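Local coordinates for nicotinate-nucleotide diphosphorylase (Carboxylating) (Streptococcus pyogenes GA06023, PDB 5HUO), which catalyses the conversion of quinolinate and 5-phosphoribosyl 1-diphosphate to nicotinate mononucleotide, carbon dioxide and diphosphate, a step in NAD+ biosynthesis, at residues 69-74 with 113-118; 78-83 with 175-180; 87-92 with 126-131; 158-163 with 288-293. All coordinates share one frame; numbering follows the deposited sequence.

Contact 1: 69-74 with 113-118; sequences VSLFAK and DLVLEI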
loop_
_atom_site.group_PDB
_atom_site.type_symbol
_atom_site.label_atom_id
_atom_site.label_comp_id
_atom_site.label_asym_id
_atom_site.label_seq_id
_atom_site.Cartn_x
_atom_site.Cartn_y
_atom_site.Cartn_z
ATOM N N VAL A 69 31.766 -8.236 9.480
ATOM C CA VAL A 69 32.217 -7.042 8.775
ATOM C C VAL A 69 32.196 -5.889 9.732
ATOM O O VAL A 69 31.368 -5.828 10.606
ATOM C CB VAL A 69 31.284 -6.595 7.675
ATOM C CG1 VAL A 69 31.971 -5.544 6.807
ATOM C CG2 VAL A 69 30.970 -7.717 6.780
ATOM N N SER A 70 33.104 -4.959 9.526
ATOM C CA SER A 70 33.266 -3.808 10.396
ATOM C C SER A 70 32.814 -2.506 9.741
ATOM O O SER A 70 33.106 -2.236 8.576
ATOM C CB SER A 70 34.721 -3.702 10.840
ATOM O OG SER A 70 35.034 -4.793 11.671
ATOM N N LEU A 71 32.133 -1.707 10.524
ATOM C CA LEU A 71 31.725 -0.395 10.113
ATOM C C LEU A 71 32.723 0.623 10.664
ATOM O O LEU A 71 32.880 0.738 11.870
ATOM C CB LEU A 71 30.339 -0.069 10.640
ATOM C CG LEU A 71 29.834 1.361 10.347
ATOM C CD1 LEU A 71 29.625 1.632 8.871
ATOM C CD2 LEU A 71 28.547 1.581 11.113
ATOM N N PHE A 72 33.365 1.359 9.771
ATOM C CA PHE A 72 34.368 2.337 10.126
ATOM C C PHE A 72 33.925 3.748 9.759
ATOM O O PHE A 72 33.417 3.998 8.664
ATOM C CB PHE A 72 35.694 2.060 9.404
ATOM C CG PHE A 72 36.421 0.867 9.915
ATOM C CD1 PHE A 72 37.116 0.943 11.127
ATOM C CD2 PHE A 72 36.446 -0.331 9.192
ATOM C CE1 PHE A 72 37.748 -0.176 11.637
ATOM C CE2 PHE A 72 37.107 -1.423 9.691
ATOM C CZ PHE A 72 37.746 -1.349 10.912
ATOM N N ALA A 73 34.155 4.665 10.669
ATOM C CA ALA A 73 34.011 6.055 10.343
ATOM C C ALA A 73 35.188 6.444 9.485
ATOM O O ALA A 73 36.311 6.063 9.774
ATOM C CB ALA A 73 33.980 6.900 11.608
ATOM N N LYS A 74 34.952 7.237 8.454
ATOM C CA LYS A 74 36.029 7.673 7.546
ATOM C C LYS A 74 36.262 9.164 7.501
ATOM O O LYS A 74 37.016 9.669 6.685
ATOM C CB LYS A 74 35.755 7.133 6.167
ATOM C CG LYS A 74 36.063 5.649 6.119
ATOM C CD LYS A 74 37.592 5.468 6.000
ATOM C CE LYS A 74 38.159 4.140 6.585
ATOM N NZ LYS A 74 38.316 3.061 5.533
ATOM N N ASP A 113 37.651 5.137 13.265
ATOM C CA ASP A 113 36.934 4.589 14.437
ATOM C C ASP A 113 36.085 3.379 14.053
ATOM O O ASP A 113 35.407 3.388 13.040
ATOM C CB ASP A 113 35.985 5.593 15.007
ATOM C CG ASP A 113 36.639 6.621 15.798
ATOM O OD1 ASP A 113 37.910 6.594 15.871
ATOM O OD2 ASP A 113 35.881 7.485 16.338
ATOM N N LEU A 114 36.152 2.352 14.889
ATOM C CA LEU A 114 35.323 1.163 14.724
ATOM C C LEU A 114 33.959 1.372 15.438
ATOM O O LEU A 114 33.817 1.186 16.645
ATOM C CB LEU A 114 36.029 -0.077 15.254
ATOM C CG LEU A 114 35.160 -1.335 15.337
ATOM C CD1 LEU A 114 34.796 -1.826 13.975
ATOM C CD2 LEU A 114 35.905 -2.432 16.087
ATOM N N VAL A 115 32.967 1.725 14.651
ATOM C CA VAL A 115 31.651 2.045 15.174
ATOM C C VAL A 115 30.823 0.792 15.512
ATOM O O VAL A 115 30.221 0.698 16.553
ATOM C CB VAL A 115 30.881 2.884 14.163
ATOM C CG1 VAL A 115 29.476 3.191 14.681
ATOM C CG2 VAL A 115 31.635 4.181 13.877
ATOM N N LEU A 116 30.852 -0.175 14.622
ATOM C CA LEU A 116 30.125 -1.424 14.797
ATOM C C LEU A 116 30.798 -2.597 14.075
ATOM O O LEU A 116 31.445 -2.423 13.054
ATOM C CB LEU A 116 28.708 -1.301 14.222
ATOM C CG LEU A 116 27.561 -0.969 15.125
ATOM C CD1 LEU A 116 26.292 -1.391 14.410
ATOM C CD2 LEU A 116 27.583 -1.638 16.479
ATOM N N GLU A 117 30.529 -3.788 14.602
ATOM C CA GLU A 117 30.763 -5.010 13.903
ATOM C C GLU A 117 29.442 -5.619 13.617
ATOM O O GLU A 117 28.565 -5.651 14.446
ATOM C CB GLU A 117 31.622 -5.934 14.720
ATOM C CG GLU A 117 33.102 -5.565 14.649
ATOM C CD GLU A 117 33.954 -6.198 15.758
ATOM O OE1 GLU A 117 33.440 -6.512 16.854
ATOM O OE2 GLU A 117 35.184 -6.323 15.513
ATOM N N ILE A 118 29.295 -6.048 12.386
ATOM C CA ILE A 118 28.067 -6.671 11.913
ATOM C C ILE A 118 28.286 -8.172 11.617
ATOM O O ILE A 118 29.143 -8.524 10.810
ATOM C CB ILE A 118 27.540 -6.010 10.630
ATOM C CG1 ILE A 118 27.327 -4.544 10.823
ATOM C CG2 ILE A 118 26.192 -6.629 10.216
ATOM C CD1 ILE A 118 28.498 -3.698 10.392
#
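Leu71 packs against Val115, Leu116 and Ile118 on one face of the central, antiparallel strand pair of the N-terminal domain's four-stranded sheet, interrupted by a classic beta bulge in which Val115 and Leu116 together oppose Leu71. Its CG is anti to the backbone N (chi1 176°), which sets the side chain alongside that of Val115, with Leu71 CD2 4.0 Å from Val115 CG1. Leu71 CB lies 4.1 Å from Leu116 CB, and Ile118 CD1 reaches the same methylene. Helix 122-153 covers this face, placing Leu133 and Leu136 on Leu71 and Leu125 on Val69 and Ile118.

The other face carries Ser70, Phe72, Leu114 and Glu117. Phe72 leans its ring over so that CE1 comes 4.0 Å from Leu114 CB, while Leu114 CD1 reaches back to Ser70 CB at 3.7 Å. Further out, Glu117 CG passes Ser70 OG.

Val69 and Ile118 exchange two backbone hydrogen bonds, and Leu71 N bonds Leu116 O. At the bulge the bond from Val115 N to Leu71 O is bent to 144° at the hydrogen. At the far end Asp113 OD2 accepts from Thr110 N, and Ala73 N donates to Asp113 O over 3.0 Å, in the carbonyl plane.

Contact 2: 78-83 with 175-180; sequences VLAGLT and KYAVRV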
loop_
_atom_site.group_PDB
_atom_site.type_symbol
_atom_site.label_atom_id
_atom_site.label_comp_id
_atom_site.label_asym_id
_atom_site.label_seq_id
_atom_site.Cartn_x
_atom_site.Cartn_y
_atom_site.Cartn_z
ATOM N N VAL A 78 29.722 13.974 13.673
ATOM C CA VAL A 78 28.800 13.439 14.658
ATOM C C VAL A 78 28.011 12.260 14.132
ATOM O O VAL A 78 27.557 12.278 13.031
ATOM C CB VAL A 78 27.828 14.517 15.123
ATOM C CG1 VAL A 78 26.940 14.024 16.244
ATOM C CG2 VAL A 78 28.613 15.705 15.610
ATOM N N LEU A 79 27.858 11.248 14.973
ATOM C CA LEU A 79 27.191 9.979 14.591
ATOM C C LEU A 79 25.712 10.087 14.769
ATOM O O LEU A 79 25.221 10.409 15.850
ATOM C CB LEU A 79 27.693 8.790 15.405
ATOM C CG LEU A 79 26.990 7.435 15.248
ATOM C CD1 LEU A 79 27.246 6.815 13.883
ATOM C CD2 LEU A 79 27.430 6.460 16.352
ATOM N N ALA A 80 24.985 9.812 13.691
ATOM C CA ALA A 80 23.487 9.791 13.732
ATOM C C ALA A 80 22.958 8.739 12.802
ATOM O O ALA A 80 23.437 8.608 11.673
ATOM C CB ALA A 80 22.897 11.164 13.380
ATOM N N GLY A 81 21.926 8.053 13.265
ATOM C CA GLY A 81 21.267 7.010 12.470
ATOM C C GLY A 81 21.796 5.597 12.652
ATOM O O GLY A 81 21.572 4.735 11.847
ATOM N N LEU A 82 22.467 5.358 13.732
ATOM C CA LEU A 82 23.066 4.027 13.990
ATOM C C LEU A 82 22.012 2.887 14.079
ATOM O O LEU A 82 22.216 1.842 13.528
ATOM C CB LEU A 82 23.854 4.047 15.288
ATOM C CG LEU A 82 24.665 2.775 15.550
ATOM C CD1 LEU A 82 25.819 2.666 14.549
ATOM C CD2 LEU A 82 25.232 2.774 16.955
ATOM N N THR A 83 20.891 3.127 14.761
ATOM C CA THR A 83 19.897 2.095 14.886
ATOM C C THR A 83 19.139 1.981 13.569
ATOM O O THR A 83 18.577 0.898 13.276
ATOM C CB THR A 83 18.912 2.265 16.053
ATOM O OG1 THR A 83 18.058 3.322 15.776
ATOM C CG2 THR A 83 19.587 2.563 17.306
ATOM N N LYS A 175 14.778 15.362 10.749
ATOM C CA LYS A 175 14.455 16.099 11.983
ATOM C C LYS A 175 15.225 15.460 13.115
ATOM O O LYS A 175 15.691 16.142 14.026
ATOM C CB LYS A 175 12.958 16.087 12.251
ATOM C CG LYS A 175 12.182 16.902 11.210
ATOM C CD LYS A 175 11.925 18.338 11.665
ATOM C CE LYS A 175 11.382 19.178 10.521
ATOM N NZ LYS A 175 11.015 20.554 10.945
ATOM N N TYR A 176 15.286 14.131 13.102
ATOM C CA TYR A 176 15.913 13.391 14.179
ATOM C C TYR A 176 17.405 13.768 14.196
ATOM O O TYR A 176 17.958 14.057 15.263
ATOM C CB TYR A 176 15.700 11.866 14.007
ATOM C CG TYR A 176 16.580 10.999 14.884
ATOM C CD1 TYR A 176 16.370 10.912 16.262
ATOM C CD2 TYR A 176 17.675 10.307 14.337
ATOM C CE1 TYR A 176 17.211 10.153 17.072
ATOM C CE2 TYR A 176 18.472 9.510 15.143
ATOM C CZ TYR A 176 18.243 9.467 16.524
ATOM O OH TYR A 176 19.077 8.755 17.323
ATOM N N ALA A 177 18.045 13.700 13.036
ATOM C CA ALA A 177 19.466 14.002 12.907
ATOM C C ALA A 177 19.838 15.394 13.398
ATOM O O ALA A 177 20.883 15.588 14.027
ATOM C CB ALA A 177 19.887 13.901 11.458
ATOM N N VAL A 178 18.999 16.355 13.104
ATOM C CA VAL A 178 19.162 17.675 13.674
ATOM C C VAL A 178 19.152 17.653 15.237
ATOM O O VAL A 178 19.931 18.340 15.869
ATOM C CB VAL A 178 18.064 18.628 13.180
ATOM C CG1 VAL A 178 18.087 19.953 13.959
ATOM C CG2 VAL A 178 18.218 18.869 11.688
ATOM N N ARG A 179 18.242 16.924 15.860
ATOM C CA ARG A 179 18.214 16.861 17.338
ATOM C C ARG A 179 19.484 16.233 17.827
ATOM O O ARG A 179 20.110 16.700 18.749
ATOM C CB ARG A 179 17.068 16.035 17.872
ATOM C CG ARG A 179 15.743 16.687 17.634
ATOM C CD ARG A 179 15.463 17.771 18.679
ATOM N NE ARG A 179 14.980 17.237 19.957
ATOM C CZ ARG A 179 14.944 17.944 21.081
ATOM N NH1 ARG A 179 15.317 19.205 21.113
ATOM N NH2 ARG A 179 14.555 17.377 22.215
ATOM N N VAL A 180 19.912 15.194 17.136
ATOM C CA VAL A 180 21.134 14.476 17.494
ATOM C C VAL A 180 22.334 15.412 17.480
ATOM O O VAL A 180 23.209 15.315 18.281
ATOM C CB VAL A 180 21.329 13.249 16.559
ATOM C CG1 VAL A 180 22.665 12.561 16.838
ATOM C CG2 VAL A 180 20.193 12.255 16.723
#
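Ala80 lays its CB against Val180 CG1, 3.7 Å away, where the loop leading into helix 82-92 packs against helix 171-180. The contact joins the two domains of the quinolinate phosphoribosyltransferase fold, residues 78-83 coming from the N-terminal domain and 175-180 from the C-terminal domain.

Val180 is the main bump on the helix. Its CG1, anti to the backbone N (chi1 175°), lies against the loop and also approaches Leu79 O at 3.5 Å. Its other methyl, CG2, sits over one face of the Tyr176 ring, toward the rim, so that Val180 fills the angle between that ring and the loop. Ala177 adds a smaller surface one turn back, its CB 4.5 Å from Ala80 CB; helix 122-153 backs the same alanines through Ala143 and Ile142.

Gly81 occupies the N-cap position of helix 82-92, with a positive phi of 92° that favours glycine. Asp105 holds this helix start by accepting from Gly81 N and Leu82 N, and its OD2 is also hydrogen-bonded to Tyr176 OH, linking both segments through one carboxylate. The tyrosine ring meets the loop at its edge, where CE2 is 4.2 Å from Gly81 N.

Contact 3: 87-92 with 126-131; sequences RVFTLF and LTCERV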
loop_
_atom_site.group_PDB
_atom_site.type_symbol
_atom_site.label_atom_id
_atom_site.label_comp_id
_atom_site.label_asym_id
_atom_site.label_seq_id
_atom_site.Cartn_x
_atom_site.Cartn_y
_atom_site.Cartn_z
ATOM N N ARG A 87 18.837 -1.507 11.479
ATOM C CA ARG A 87 17.487 -2.020 11.163
ATOM C C ARG A 87 17.387 -2.491 9.725
ATOM O O ARG A 87 16.687 -3.417 9.418
ATOM C CB ARG A 87 16.429 -0.949 11.477
ATOM C CG ARG A 87 15.012 -1.441 11.305
ATOM C CD ARG A 87 14.682 -2.595 12.214
ATOM N NE ARG A 87 13.301 -2.980 12.097
ATOM C CZ ARG A 87 12.814 -4.194 12.353
ATOM N NH1 ARG A 87 11.544 -4.465 12.154
ATOM N NH2 ARG A 87 13.556 -5.155 12.793
ATOM N N VAL A 88 18.151 -1.878 8.862
ATOM C CA VAL A 88 18.186 -2.308 7.458
ATOM C C VAL A 88 18.564 -3.789 7.375
ATOM O O VAL A 88 17.949 -4.556 6.620
ATOM C CB VAL A 88 19.171 -1.496 6.621
ATOM C CG1 VAL A 88 19.283 -2.059 5.222
ATOM C CG2 VAL A 88 18.748 -0.052 6.537
ATOM N N PHE A 89 19.570 -4.185 8.141
ATOM C CA PHE A 89 20.032 -5.619 8.153
ATOM C C PHE A 89 18.995 -6.541 8.763
ATOM O O PHE A 89 18.675 -7.562 8.251
ATOM C CB PHE A 89 21.337 -5.789 8.927
ATOM C CG PHE A 89 22.490 -5.067 8.330
ATOM C CD1 PHE A 89 23.248 -5.647 7.351
ATOM C CD2 PHE A 89 22.786 -3.761 8.719
ATOM C CE1 PHE A 89 24.287 -4.953 6.755
ATOM C CE2 PHE A 89 23.826 -3.056 8.138
ATOM C CZ PHE A 89 24.585 -3.669 7.165
ATOM N N THR A 90 18.443 -6.095 9.850
ATOM C CA THR A 90 17.499 -6.861 10.647
ATOM C C THR A 90 16.135 -7.140 9.983
ATOM O O THR A 90 15.524 -8.164 10.219
ATOM C CB THR A 90 17.307 -6.128 11.967
ATOM O OG1 THR A 90 18.501 -6.308 12.706
ATOM C CG2 THR A 90 16.262 -6.704 12.751
ATOM N N LEU A 91 15.649 -6.210 9.184
ATOM C CA LEU A 91 14.470 -6.454 8.342
ATOM C C LEU A 91 14.707 -7.490 7.235
ATOM O O LEU A 91 13.799 -8.216 6.848
ATOM C CB LEU A 91 14.077 -5.195 7.636
ATOM C CG LEU A 91 13.439 -4.118 8.481
ATOM C CD1 LEU A 91 13.362 -2.857 7.630
ATOM C CD2 LEU A 91 12.055 -4.535 8.931
ATOM N N PHE A 92 15.946 -7.559 6.773
ATOM C CA PHE A 92 16.347 -8.447 5.678
ATOM C C PHE A 92 16.653 -9.889 6.115
ATOM O O PHE A 92 16.315 -10.843 5.416
ATOM C CB PHE A 92 17.585 -7.873 5.001
ATOM C CG PHE A 92 17.914 -8.494 3.665
ATOM C CD1 PHE A 92 17.319 -8.040 2.497
ATOM C CD2 PHE A 92 18.844 -9.508 3.583
ATOM C CE1 PHE A 92 17.622 -8.616 1.260
ATOM C CE2 PHE A 92 19.161 -10.087 2.360
ATOM C CZ PHE A 92 18.552 -9.642 1.185
ATOM N N LEU A 126 26.443 -8.152 2.519
ATOM C CA LEU A 126 26.827 -7.409 1.325
ATOM C C LEU A 126 25.645 -6.797 0.601
ATOM O O LEU A 126 25.731 -5.720 0.080
ATOM C CB LEU A 126 27.613 -8.286 0.385
ATOM C CG LEU A 126 28.877 -8.874 0.987
ATOM C CD1 LEU A 126 29.717 -9.558 -0.074
ATOM C CD2 LEU A 126 29.713 -7.825 1.697
ATOM N N THR A 127 24.535 -7.481 0.605
ATOM C CA THR A 127 23.385 -6.997 -0.083
ATOM C C THR A 127 22.802 -5.808 0.648
ATOM O O THR A 127 22.244 -4.906 0.034
ATOM C CB THR A 127 22.336 -8.135 -0.247
ATOM O OG1 THR A 127 22.898 -9.124 -1.103
ATOM C CG2 THR A 127 21.074 -7.666 -0.902
ATOM N N CYS A 128 22.818 -5.845 1.967
ATOM C CA CYS A 128 22.237 -4.730 2.768
ATOM C C CYS A 128 23.139 -3.492 2.939
ATOM O O CYS A 128 22.673 -2.463 3.385
ATOM C CB CYS A 128 21.830 -5.207 4.160
ATOM S SG CYS A 128 20.397 -6.250 4.136
ATOM N N GLU A 129 24.403 -3.638 2.618
ATOM C CA GLU A 129 25.418 -2.654 2.940
ATOM C C GLU A 129 25.126 -1.215 2.471
ATOM O O GLU A 129 25.103 -0.286 3.248
ATOM C CB GLU A 129 26.734 -3.137 2.375
ATOM C CG GLU A 129 27.848 -2.107 2.272
ATOM C CD GLU A 129 29.128 -2.709 1.657
ATOM O OE1 GLU A 129 30.035 -1.914 1.307
ATOM O OE2 GLU A 129 29.207 -3.981 1.522
ATOM N N ARG A 130 24.862 -1.055 1.204
ATOM C CA ARG A 130 24.782 0.282 0.547
ATOM C C ARG A 130 23.585 1.048 1.071
ATOM O O ARG A 130 23.678 2.229 1.371
ATOM C CB ARG A 130 24.749 0.102 -0.961
ATOM C CG ARG A 130 24.571 1.300 -1.858
ATOM C CD ARG A 130 25.270 2.555 -1.427
ATOM N NE ARG A 130 26.649 2.328 -1.077
ATOM C CZ ARG A 130 27.348 3.048 -0.189
ATOM N NH1 ARG A 130 26.821 4.086 0.487
ATOM N NH2 ARG A 130 28.597 2.691 0.058
ATOM N N VAL A 131 22.457 0.363 1.216
ATOM C CA VAL A 131 21.245 1.029 1.730
ATOM C C VAL A 131 21.450 1.477 3.164
ATOM O O VAL A 131 21.120 2.583 3.538
ATOM C CB VAL A 131 19.999 0.111 1.638
ATOM C CG1 VAL A 131 18.851 0.677 2.438
ATOM C CG2 VAL A 131 19.592 -0.040 0.184
#
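Cys128 is the central bump of this helix pair, set into a hollow on helix 82-92 bordered by Val88, Phe89 and Phe92. The two short helical segments, both in the N-terminal domain, run roughly antiparallel, at 142°, with their axes 9.2 Å apart at closest approach.

Phe92 forms one wall of the hollow. Its CG is anti to the backbone N (chi1 -166°), which swings the ring toward helix 122-153, and Cys128 SG lies 3.9 Å from the ring centroid, 34° off the ring normal, in a sulfur-aromatic contact. Phe89 forms another wall: its CD1 touches Cys128 CB at 3.5 Å, and the sulfur approaches this second ring obliquely from farther away. Val88 closes the hollow, with CG1 3.9 Å from Cys128 O.

Smaller bumps follow on both sides of Cys128. Val88 CG1 meets Val131 CG1 at 3.9 Å one turn further along, and the far end of the Phe92 ring, CZ, rests 3.8 Å from Thr127 CG2, the two side chains crossing at about a right angle. Thr127 thus offers its methyl to the interface while OG1 is hydrogen-bonded to Asp54 OD2 and to Arg123 O.

Around this packing, helix 35-49 lies against Val88 through Leu42, and helix 55-60 touches Thr127 through Thr57. Strand 95-98 meets Phe89 with Val95 and Phe97, so the helix pair is lodged against the domain's antiparallel sheet, while Leu126 packs on Asn199 and Arg130 on Arg164, both of the third subunit.

Contact 4: 158-163 with 288-293; sequences IKVFDT and DYVSSG. With SO4 (sulfate ion), chain I.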
loop_
_atom_site.group_PDB
_atom_site.type_symbol
_atom_site.label_atom_id
_atom_site.label_comp_id
_atom_site.label_asym_id
_atom_site.label_seq_id
_atom_site.Cartn_x
_atom_site.Cartn_y
_atom_site.Cartn_z
ATOM N N ILE A 158 20.899 30.800 22.632
ATOM C CA ILE A 158 20.214 30.794 21.317
ATOM C C ILE A 158 20.252 29.409 20.678
ATOM O O ILE A 158 21.304 28.830 20.458
ATOM C CB ILE A 158 20.839 31.771 20.323
ATOM C CG1 ILE A 158 20.863 33.184 20.929
ATOM C CG2 ILE A 158 20.077 31.728 19.008
ATOM C CD1 ILE A 158 21.593 34.222 20.107
ATOM N N LYS A 159 19.074 28.901 20.392
ATOM C CA LYS A 159 18.896 27.573 19.836
ATOM C C LYS A 159 18.927 27.594 18.326
ATOM O O LYS A 159 18.554 28.581 17.678
ATOM C CB LYS A 159 17.587 26.960 20.320
ATOM C CG LYS A 159 17.614 26.597 21.769
ATOM C CD LYS A 159 16.228 26.237 22.291
ATOM C CE LYS A 159 16.303 25.665 23.702
ATOM N NZ LYS A 159 16.780 26.653 24.711
ATOM N N VAL A 160 19.317 26.463 17.783
ATOM C CA VAL A 160 19.357 26.294 16.339
ATOM C C VAL A 160 18.244 25.354 15.851
ATOM O O VAL A 160 18.203 24.195 16.213
ATOM C CB VAL A 160 20.701 25.761 15.882
ATOM C CG1 VAL A 160 20.664 25.482 14.377
ATOM C CG2 VAL A 160 21.792 26.733 16.217
ATOM N N PHE A 161 17.352 25.886 15.016
ATOM C CA PHE A 161 16.128 25.176 14.556
ATOM C C PHE A 161 16.189 24.848 13.083
ATOM O O PHE A 161 16.864 25.513 12.300
ATOM C CB PHE A 161 14.898 26.005 14.769
ATOM C CG PHE A 161 14.288 25.850 16.121
ATOM C CD1 PHE A 161 14.956 26.254 17.239
ATOM C CD2 PHE A 161 13.014 25.352 16.270
ATOM C CE1 PHE A 161 14.385 26.148 18.500
ATOM C CE2 PHE A 161 12.422 25.252 17.524
ATOM C CZ PHE A 161 13.112 25.642 18.652
ATOM N N ASP A 162 15.528 23.768 12.729
ATOM C CA ASP A 162 15.411 23.359 11.345
ATOM C C ASP A 162 14.144 23.922 10.722
ATOM O O ASP A 162 13.496 24.803 11.273
ATOM C CB ASP A 162 15.471 21.842 11.231
ATOM C CG ASP A 162 14.441 21.147 12.062
ATOM O OD1 ASP A 162 13.365 21.708 12.325
ATOM O OD2 ASP A 162 14.722 20.006 12.497
ATOM N N THR A 163 13.779 23.399 9.567
ATOM C CA THR A 163 12.671 23.950 8.740
ATOM C C THR A 163 11.913 22.816 8.031
ATOM O O THR A 163 12.137 21.633 8.306
ATOM C CB THR A 163 13.236 24.889 7.641
ATOM O OG1 THR A 163 14.082 24.147 6.750
ATOM C CG2 THR A 163 14.030 26.014 8.233
ATOM N N ASP A 288 15.408 34.145 20.932
ATOM C CA ASP A 288 15.236 32.765 21.411
ATOM C C ASP A 288 15.884 31.708 20.513
ATOM O O ASP A 288 16.480 30.756 21.012
ATOM C CB ASP A 288 13.777 32.466 21.622
ATOM C CG ASP A 288 13.149 33.419 22.643
ATOM O OD1 ASP A 288 13.386 33.208 23.857
ATOM O OD2 ASP A 288 12.416 34.341 22.217
ATOM N N TYR A 289 15.748 31.871 19.204
ATOM C CA TYR A 289 16.407 30.944 18.265
ATOM C C TYR A 289 16.620 31.481 16.839
ATOM O O TYR A 289 16.139 32.548 16.487
ATOM C CB TYR A 289 15.650 29.650 18.193
ATOM C CG TYR A 289 14.258 29.715 17.586
ATOM C CD1 TYR A 289 13.173 30.135 18.333
ATOM C CD2 TYR A 289 14.017 29.231 16.327
ATOM C CE1 TYR A 289 11.891 30.081 17.815
ATOM C CE2 TYR A 289 12.740 29.183 15.794
ATOM C CZ TYR A 289 11.669 29.619 16.542
ATOM O OH TYR A 289 10.390 29.597 15.998
ATOM N N VAL A 290 17.415 30.743 16.077
ATOM C CA VAL A 290 17.546 30.940 14.652
ATOM C C VAL A 290 17.224 29.660 13.917
ATOM O O VAL A 290 17.306 28.551 14.478
ATOM C CB VAL A 290 18.962 31.321 14.249
ATOM C CG1 VAL A 290 19.348 32.603 14.941
ATOM C CG2 VAL A 290 19.968 30.217 14.540
ATOM N N SER A 291 16.870 29.796 12.652
ATOM C CA SER A 291 16.527 28.603 11.808
ATOM C C SER A 291 17.286 28.616 10.501
ATOM O O SER A 291 17.511 29.687 9.905
ATOM C CB SER A 291 14.996 28.487 11.559
ATOM O OG SER A 291 14.518 29.570 10.743
ATOM N N SER A 292 17.593 27.427 10.029
ATOM C CA SER A 292 18.318 27.249 8.789
ATOM C C SER A 292 17.782 26.062 7.948
ATOM O O SER A 292 17.773 24.918 8.355
ATOM C CB SER A 292 19.795 27.026 9.080
ATOM O OG SER A 292 20.544 26.941 7.868
ATOM N N GLY A 293 17.438 26.353 6.715
ATOM C CA GLY A 293 17.110 25.300 5.734
ATOM C C GLY A 293 18.280 24.442 5.288
ATOM O O GLY A 293 18.099 23.297 4.910
HETATM S S SO4 I . 17.328 28.868 4.093
HETATM O O1 SO4 I . 18.487 29.757 4.248
HETATM O O2 SO4 I . 16.940 28.403 5.424
HETATM O O3 SO4 I . 16.190 29.654 3.652
HETATM O O4 SO4 I . 17.564 27.753 3.147
HETATM O O HOH W 1 16.156 22.831 7.770
#
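Tyr289 packs across Phe161 from its CB outward. The CB sits beside Lys159 O and 3.9 Å from Lys159 CB. CG, set between the backbone N and the carbonyl carbon (chi1 66°), comes 3.5 Å from Phe161 CD1. CD2 lies over one face of the phenylalanine ring, toward its rim, and CE2 is 3.7 Å from Phe161 CG. The rings are inclined at 32° with centroids 4.0 Å apart. At the tip, OH makes a weak hydrogen bond to Glu269 OE2; Phe220 of the second subunit meets the same tyrosine ring.

Beneath the rings, strands 159-161 and 289-291 run parallel as neighbours in the C-terminal domain's parallel sheet, though first and last of its six strands in chain order, consistent with the open, incomplete alpha/beta barrel of this family. Backbone bonds alternate along them: Lys159 N to Asp288 O, Val290 N to Lys159 O, Phe161 N to Val290 O and Ser292 N to Phe161 O. On the opposite face, Val160 CG2 approaches Val290 CG2 at 4.3 Å, near Leu295 and Val150.

Beyond the strand ends a water donates to Ser292 O and is hydrogen-bonded to Thr163 OG1, each at 2.7 Å. Lys165 N is also hydrogen-bonded to Thr163 OG1. A sulfate beside Gly293 N, probably from the crystallisation liquor, is hydrogen-bonded to His297 NE2 and Lys165 NZ and may mark an anion pocket at the C-terminal ends of these strands.

Overall arrangement
Contacts 1 and 3 belong to the N-terminal domain, their centres 15 Å apart, and meet where Ile118 packs on Phe89; strand 114-119 leads on to helix 122-153. Contact 2 shares helix 82-92 with contact 3, which is nested in the chain loop that contact 2 closes. Contact 2 also touches contact 1, where Leu82 packs on Val115 and Leu116, and joins this domain to helix 171-180. Lys175 on that helix forms a salt bridge to Asp162 of contact 4, centred about 17 Å away. Contact 4, in the C-terminal parallel sheet, lies about 32 Å from contact 1 and 34 Å from contact 3 between centres; contact 2, touching contacts 1 and 4, is a point where the two domains meet.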